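Local coordinates for Serine/threonine-protein kinase-like protein ACR4 (Arabidopsis thaliana, PDB 7A0J), which is a receptor kinase that controls formative cell divisions in root meristems in response to the CLE40 peptide signal, here represented by its extracellular β-propeller domain, at residues A[8-13]-A[52-58]; A[237-242]-A[276-282]. The contacts are given in a common frame with arbitrary orientation. Residues are numbered along the deposited sequence.

How the interactions relate
A seven-bladed propeller repeats one kind of join around its axis, and two examples are taken here. Following the chain from the N terminus, interaction 1 comes first: it closes a loop of 38 residues by bringing the inner hairpin of the second repeat against the end of the inner strand of the first. Interaction 2 opens much later and closes a loop of 33 residues between the sixth and seventh repeats, so the two loops stand in series and neither crosses the other. Segments 8-13 and 276-282 touch where the last blade meets the first, with Ile-9 CG2 3.3 Å from Phe-281 CE2 and Tyr-11 CB 3.4 Å from Asn-279 OD1, at the join that completes the ring.

Interaction 1: A[8-13]-A[52-58]; sequences AISYGE and TGGDGFM
Three direct hydrogen bonds hold these segments together, the shortest from Ser-10 OG (chi1 m in the conformer given) to Phe-57 O at 2.7 Å. Two backbone bonds follow: Tyr-11 N donates to Gly-54 O (3.2 Å), and Gly-56 N donates to Tyr-11 O (3.1 Å). Together they make one isolated parallel bridge between Tyr-11 and Asp-55, whose CA atoms lie 5.0 Å apart, just beyond the strand of 8-10. Water extends the pairing at each end: one molecule accepts from Ile-9 N and Gly-53 N (both 3.1 Å), and another joins Glu-13 N (3.0 Å) to Asp-55 OD2 (2.7 Å).

Segment 52-58 is a hairpin whose tip, Asp-55 and Gly-56, has angles close to a type II turn, with Gly-54 N bonded to Phe-57 O at 2.9 Å. Glycines permit the close fit. A CB on Gly-53 would strike Ile-9 O, which sits 3.3 Å from Gly-53 CA in a CA-H...O contact, and one on Gly-12 would strike Asp-55 OD1.

Further out, Tyr-11 (chi1 p) lays a ring face over Gly-54 C and Asp-55 N, its hydroxyl reaching Asp-98 and the N-terminal Leu-1. Met-58 (t, p, p) curls back so that SD lies 3.6 Å from Ala-8 CB. Such a junction, with the end of one blade's inner strand set against the inner hairpin of the next, is characteristic of a β-propeller. Helix 36-41 meets Ser-10 and Met-58 through Ile-38, strand 91-96 receives Thr-52 and Phe-57, and strand 281-285 packs against Ile-9.

Interaction 2: A[237-242]-A[276-282]; sequences VGGKFY and AAGNYFT
This is a partly buried join between neighbouring propeller blades, where the inner hairpins of the sixth and seventh repeats meet near the central axis. Strands 237-238 and 276-277 run in the same direction without direct backbone pairing; a water sits 3.1 Å from Gly-238 O and 3.0 Å from Ala-277 O. At the turns, Lys-240 N donates to Asn-279 O (2.9 Å), and a second water connects Phe-241 N (2.7 Å) to Asn-279 O (2.9 Å). Lys-240-Phe-241 and Asn-279-Tyr-280 adopt similar, broadly type I turns, as expected of equivalent hairpins in a repeat fold: Gly-239 N bonds Tyr-242 O at 2.8 Å, and Gly-278 N bonds Phe-281 O at 2.9 Å. Tyr-242 (chi1 p) spans the interface to share a 2.8 Å hydrogen bond between its OH and Thr-282 OG1 (chi1 m). Beside it, Val-237 CG2 (chi1 m) packs 3.7 Å from Ala-277 CB; beyond the turns, Phe-241 CD2 lies 4.0 Å from Tyr-280 CE1.

Interaction 1: A[8-13]-A[52-58]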
loop_
_atom_site.group_PDB
_atom_site.type_symbol
_atom_site.label_atom_id
_atom_site.label_comp_id
_atom_site.label_asym_id
_atom_site.label_seq_id
_atom_site.Cartn_x
_atom_site.Cartn_y
_atom_site.Cartn_z
ATOM N N ALA A 8 4.611 -2.323 5.405
ATOM C CA ALA A 8 3.640 -3.083 4.583
ATOM C C ALA A 8 3.212 -4.350 5.331
ATOM O O ALA A 8 3.960 -4.796 6.227
ATOM C CB ALA A 8 4.246 -3.413 3.240
ATOM N N ILE A 9 2.049 -4.895 4.969
ATOM C CA ILE A 9 1.435 -6.085 5.623
ATOM C C ILE A 9 1.058 -7.118 4.557
ATOM O O ILE A 9 0.452 -6.733 3.532
ATOM C CB ILE A 9 0.217 -5.678 6.476
ATOM C CG1 ILE A 9 0.649 -4.939 7.747
ATOM C CG2 ILE A 9 -0.658 -6.885 6.793
ATOM C CD1 ILE A 9 -0.498 -4.421 8.585
ATOM N N SER A 10 1.424 -8.377 4.809
ATOM C CA SER A 10 0.946 -9.566 4.057
ATOM C C SER A 10 -0.085 -10.310 4.911
ATOM O O SER A 10 0.020 -10.233 6.153
ATOM C CB SER A 10 2.093 -10.455 3.664
ATOM O OG SER A 10 2.974 -9.773 2.783
ATOM N N TYR A 11 -1.032 -10.986 4.260
ATOM C CA TYR A 11 -2.224 -11.605 4.896
ATOM C C TYR A 11 -2.631 -12.859 4.116
ATOM O O TYR A 11 -1.957 -13.189 3.120
ATOM C CB TYR A 11 -3.358 -10.575 4.955
ATOM C CG TYR A 11 -3.560 -9.814 3.670
ATOM C CD1 TYR A 11 -2.851 -8.652 3.409
ATOM C CD2 TYR A 11 -4.434 -10.271 2.697
ATOM C CE1 TYR A 11 -3.016 -7.954 2.223
ATOM C CE2 TYR A 11 -4.613 -9.585 1.506
ATOM C CZ TYR A 11 -3.902 -8.423 1.268
ATOM O OH TYR A 11 -4.070 -7.742 0.098
ATOM N N GLY A 12 -3.692 -13.535 4.574
ATOM C CA GLY A 12 -4.252 -14.747 3.947
ATOM C C GLY A 12 -3.998 -15.992 4.778
ATOM O O GLY A 12 -3.487 -15.859 5.909
ATOM N N GLU A 13 -4.337 -17.162 4.228
ATOM C CA GLU A 13 -4.304 -18.479 4.922
ATOM C C GLU A 13 -2.860 -18.865 5.273
ATOM O O GLU A 13 -2.683 -19.635 6.236
ATOM C CB GLU A 13 -4.957 -19.554 4.050
ATOM C CG GLU A 13 -6.457 -19.374 3.899
ATOM C CD GLU A 13 -7.158 -20.516 3.184
ATOM O OE1 GLU A 13 -6.608 -21.007 2.178
ATOM O OE2 GLU A 13 -8.250 -20.917 3.638
ATOM N N THR A 52 5.145 -3.161 -0.226
ATOM C CA THR A 52 3.686 -3.377 -0.418
ATOM C C THR A 52 3.410 -4.884 -0.364
ATOM O O THR A 52 4.158 -5.643 -1.012
ATOM C CB THR A 52 3.201 -2.717 -1.716
ATOM O OG1 THR A 52 1.784 -2.868 -1.792
ATOM C CG2 THR A 52 3.847 -3.287 -2.960
ATOM N N GLY A 53 2.384 -5.292 0.391
ATOM C CA GLY A 53 2.074 -6.707 0.670
ATOM C C GLY A 53 0.714 -7.112 0.130
ATOM O O GLY A 53 -0.166 -6.235 -0.005
ATOM N N GLY A 54 0.554 -8.401 -0.169
ATOM C CA GLY A 54 -0.712 -9.003 -0.630
ATOM C C GLY A 54 -0.980 -10.316 0.075
ATOM O O GLY A 54 -0.436 -10.512 1.180
ATOM N N ASP A 55 -1.778 -11.186 -0.546
ATOM C CA ASP A 55 -2.127 -12.527 -0.010
ATOM C C ASP A 55 -0.979 -13.497 -0.318
ATOM O O ASP A 55 -0.851 -13.907 -1.487
ATOM C CB ASP A 55 -3.462 -13.021 -0.575
ATOM C CG ASP A 55 -4.014 -14.237 0.150
ATOM O OD1 ASP A 55 -3.202 -15.068 0.601
ATOM O OD2 ASP A 55 -5.248 -14.337 0.264
ATOM N N GLY A 56 -0.179 -13.833 0.700
ATOM C CA GLY A 56 0.874 -14.865 0.638
ATOM C C GLY A 56 2.223 -14.319 0.195
ATOM O O GLY A 56 3.165 -15.125 0.087
ATOM N N PHE A 57 2.345 -13.010 -0.049
ATOM C CA PHE A 57 3.593 -12.406 -0.586
ATOM C C PHE A 57 3.786 -10.976 -0.072
ATOM O O PHE A 57 2.797 -10.254 0.149
ATOM C CB PHE A 57 3.587 -12.442 -2.116
ATOM C CG PHE A 57 2.531 -11.582 -2.758
ATOM C CD1 PHE A 57 1.278 -12.094 -3.058
ATOM C CD2 PHE A 57 2.792 -10.258 -3.069
ATOM C CE1 PHE A 57 0.310 -11.297 -3.648
ATOM C CE2 PHE A 57 1.823 -9.460 -3.658
ATOM C CZ PHE A 57 0.584 -9.982 -3.948
ATOM N N MET A 58 5.053 -10.607 0.120
ATOM C CA MET A 58 5.536 -9.222 0.350
ATOM C C MET A 58 6.346 -8.807 -0.882
ATOM O O MET A 58 7.083 -9.668 -1.407
ATOM C CB MET A 58 6.417 -9.164 1.604
ATOM C CG MET A 58 6.994 -7.793 1.907
ATOM S SD MET A 58 5.743 -6.498 2.088
ATOM C CE MET A 58 4.824 -7.074 3.515
HETATM O O HOH W 1 0.817 -3.528 2.465
HETATM O O HOH W 2 -5.887 -16.484 1.806
#

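Interaction 2: A[237-242]-A[276-282]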
loop_
_atom_site.group_PDB
_atom_site.type_symbol
_atom_site.label_atom_id
_atom_site.label_comp_id
_atom_site.label_asym_id
_atom_site.label_seq_id
_atom_site.Cartn_x
_atom_site.Cartn_y
_atom_site.Cartn_z
ATOM N N VAL A 237 -5.023 4.302 5.729
ATOM C CA VAL A 237 -4.790 2.926 5.200
ATOM C C VAL A 237 -6.153 2.253 5.013
ATOM O O VAL A 237 -7.108 2.652 5.706
ATOM C CB VAL A 237 -3.868 2.107 6.126
ATOM C CG1 VAL A 237 -2.467 2.696 6.184
ATOM C CG2 VAL A 237 -4.441 1.953 7.528
ATOM N N GLY A 238 -6.230 1.280 4.102
ATOM C CA GLY A 238 -7.460 0.533 3.785
ATOM C C GLY A 238 -7.300 -0.952 4.056
ATOM O O GLY A 238 -6.380 -1.564 3.479
ATOM N N GLY A 239 -8.153 -1.503 4.925
ATOM C CA GLY A 239 -8.363 -2.954 5.076
ATOM C C GLY A 239 -9.391 -3.450 4.076
ATOM O O GLY A 239 -9.759 -2.668 3.175
ATOM N N LYS A 240 -9.860 -4.690 4.229
ATOM C CA LYS A 240 -10.794 -5.325 3.262
ATOM C C LYS A 240 -12.171 -4.654 3.351
ATOM O O LYS A 240 -12.736 -4.365 2.280
ATOM C CB LYS A 240 -10.884 -6.838 3.480
ATOM C CG LYS A 240 -11.841 -7.545 2.532
ATOM C CD LYS A 240 -11.462 -8.974 2.208
ATOM C CE LYS A 240 -10.333 -9.072 1.202
ATOM N NZ LYS A 240 -10.617 -10.086 0.161
ATOM N N PHE A 241 -12.685 -4.407 4.563
ATOM C CA PHE A 241 -14.029 -3.810 4.801
ATOM C C PHE A 241 -13.956 -2.645 5.799
ATOM O O PHE A 241 -14.995 -2.320 6.404
ATOM C CB PHE A 241 -15.001 -4.881 5.302
ATOM C CG PHE A 241 -15.205 -6.042 4.362
ATOM C CD1 PHE A 241 -15.735 -5.844 3.096
ATOM C CD2 PHE A 241 -14.885 -7.336 4.750
ATOM C CE1 PHE A 241 -15.930 -6.913 2.234
ATOM C CE2 PHE A 241 -15.083 -8.403 3.887
ATOM C CZ PHE A 241 -15.603 -8.190 2.630
ATOM N N TYR A 242 -12.787 -2.019 5.954
ATOM C CA TYR A 242 -12.549 -0.915 6.922
ATOM C C TYR A 242 -11.392 -0.035 6.438
ATOM O O TYR A 242 -10.650 -0.445 5.527
ATOM C CB TYR A 242 -12.249 -1.476 8.316
ATOM C CG TYR A 242 -10.864 -2.054 8.461
ATOM C CD1 TYR A 242 -10.629 -3.405 8.266
ATOM C CD2 TYR A 242 -9.780 -1.246 8.763
ATOM C CE1 TYR A 242 -9.357 -3.942 8.382
ATOM C CE2 TYR A 242 -8.501 -1.764 8.875
ATOM C CZ TYR A 242 -8.288 -3.117 8.685
ATOM O OH TYR A 242 -7.030 -3.632 8.798
ATOM N N ALA A 276 -0.013 0.574 8.666
ATOM C CA ALA A 276 -0.155 -0.390 7.550
ATOM C C ALA A 276 -1.393 -1.252 7.812
ATOM O O ALA A 276 -1.685 -1.521 8.993
ATOM C CB ALA A 276 1.092 -1.231 7.420
ATOM N N ALA A 277 -2.104 -1.645 6.753
ATOM C CA ALA A 277 -3.353 -2.436 6.828
ATOM C C ALA A 277 -3.212 -3.708 5.987
ATOM O O ALA A 277 -2.726 -3.614 4.842
ATOM C CB ALA A 277 -4.523 -1.599 6.374
ATOM N N GLY A 278 -3.589 -4.850 6.571
ATOM C CA GLY A 278 -3.866 -6.114 5.860
ATOM C C GLY A 278 -5.358 -6.257 5.626
ATOM O O GLY A 278 -6.055 -5.226 5.677
ATOM N N ASN A 279 -5.843 -7.483 5.413
ATOM C CA ASN A 279 -7.275 -7.757 5.117
ATOM C C ASN A 279 -8.130 -7.434 6.351
ATOM O O ASN A 279 -9.116 -6.687 6.191
ATOM C CB ASN A 279 -7.512 -9.181 4.595
ATOM C CG ASN A 279 -6.884 -10.276 5.435
ATOM O OD1 ASN A 279 -6.297 -10.014 6.483
ATOM N ND2 ASN A 279 -6.996 -11.510 4.973
ATOM N N TYR A 280 -7.767 -7.956 7.529
ATOM C CA TYR A 280 -8.609 -7.925 8.758
ATOM C C TYR A 280 -7.793 -7.508 9.989
ATOM O O TYR A 280 -8.186 -7.877 11.115
ATOM C CB TYR A 280 -9.264 -9.291 8.982
ATOM C CG TYR A 280 -10.105 -9.774 7.827
ATOM C CD1 TYR A 280 -11.284 -9.130 7.487
ATOM C CD2 TYR A 280 -9.723 -10.869 7.070
ATOM C CE1 TYR A 280 -12.063 -9.563 6.425
ATOM C CE2 TYR A 280 -10.490 -11.314 6.004
ATOM C CZ TYR A 280 -11.665 -10.659 5.681
ATOM O OH TYR A 280 -12.427 -11.094 4.636
ATOM N N PHE A 281 -6.715 -6.740 9.804
ATOM C CA PHE A 281 -5.876 -6.222 10.916
ATOM C C PHE A 281 -4.996 -5.066 10.427
ATOM O O PHE A 281 -4.616 -5.040 9.238
ATOM C CB PHE A 281 -5.027 -7.344 11.518
ATOM C CG PHE A 281 -4.077 -7.989 10.544
ATOM C CD1 PHE A 281 -4.515 -8.983 9.683
ATOM C CD2 PHE A 281 -2.749 -7.595 10.484
ATOM C CE1 PHE A 281 -3.643 -9.571 8.780
ATOM C CE2 PHE A 281 -1.879 -8.187 9.582
ATOM C CZ PHE A 281 -2.328 -9.169 8.730
ATOM N N THR A 282 -4.690 -4.146 11.344
ATOM C CA THR A 282 -3.854 -2.939 11.125
ATOM C C THR A 282 -2.672 -2.981 12.096
ATOM O O THR A 282 -2.859 -3.451 13.234
ATOM C CB THR A 282 -4.691 -1.665 11.301
ATOM O OG1 THR A 282 -5.717 -1.698 10.311
ATOM C CG2 THR A 282 -3.894 -0.385 11.168
HETATM O O HOH W 3 -3.320 -1.390 2.940
HETATM O O HOH W 4 -11.899 -6.008 6.644
#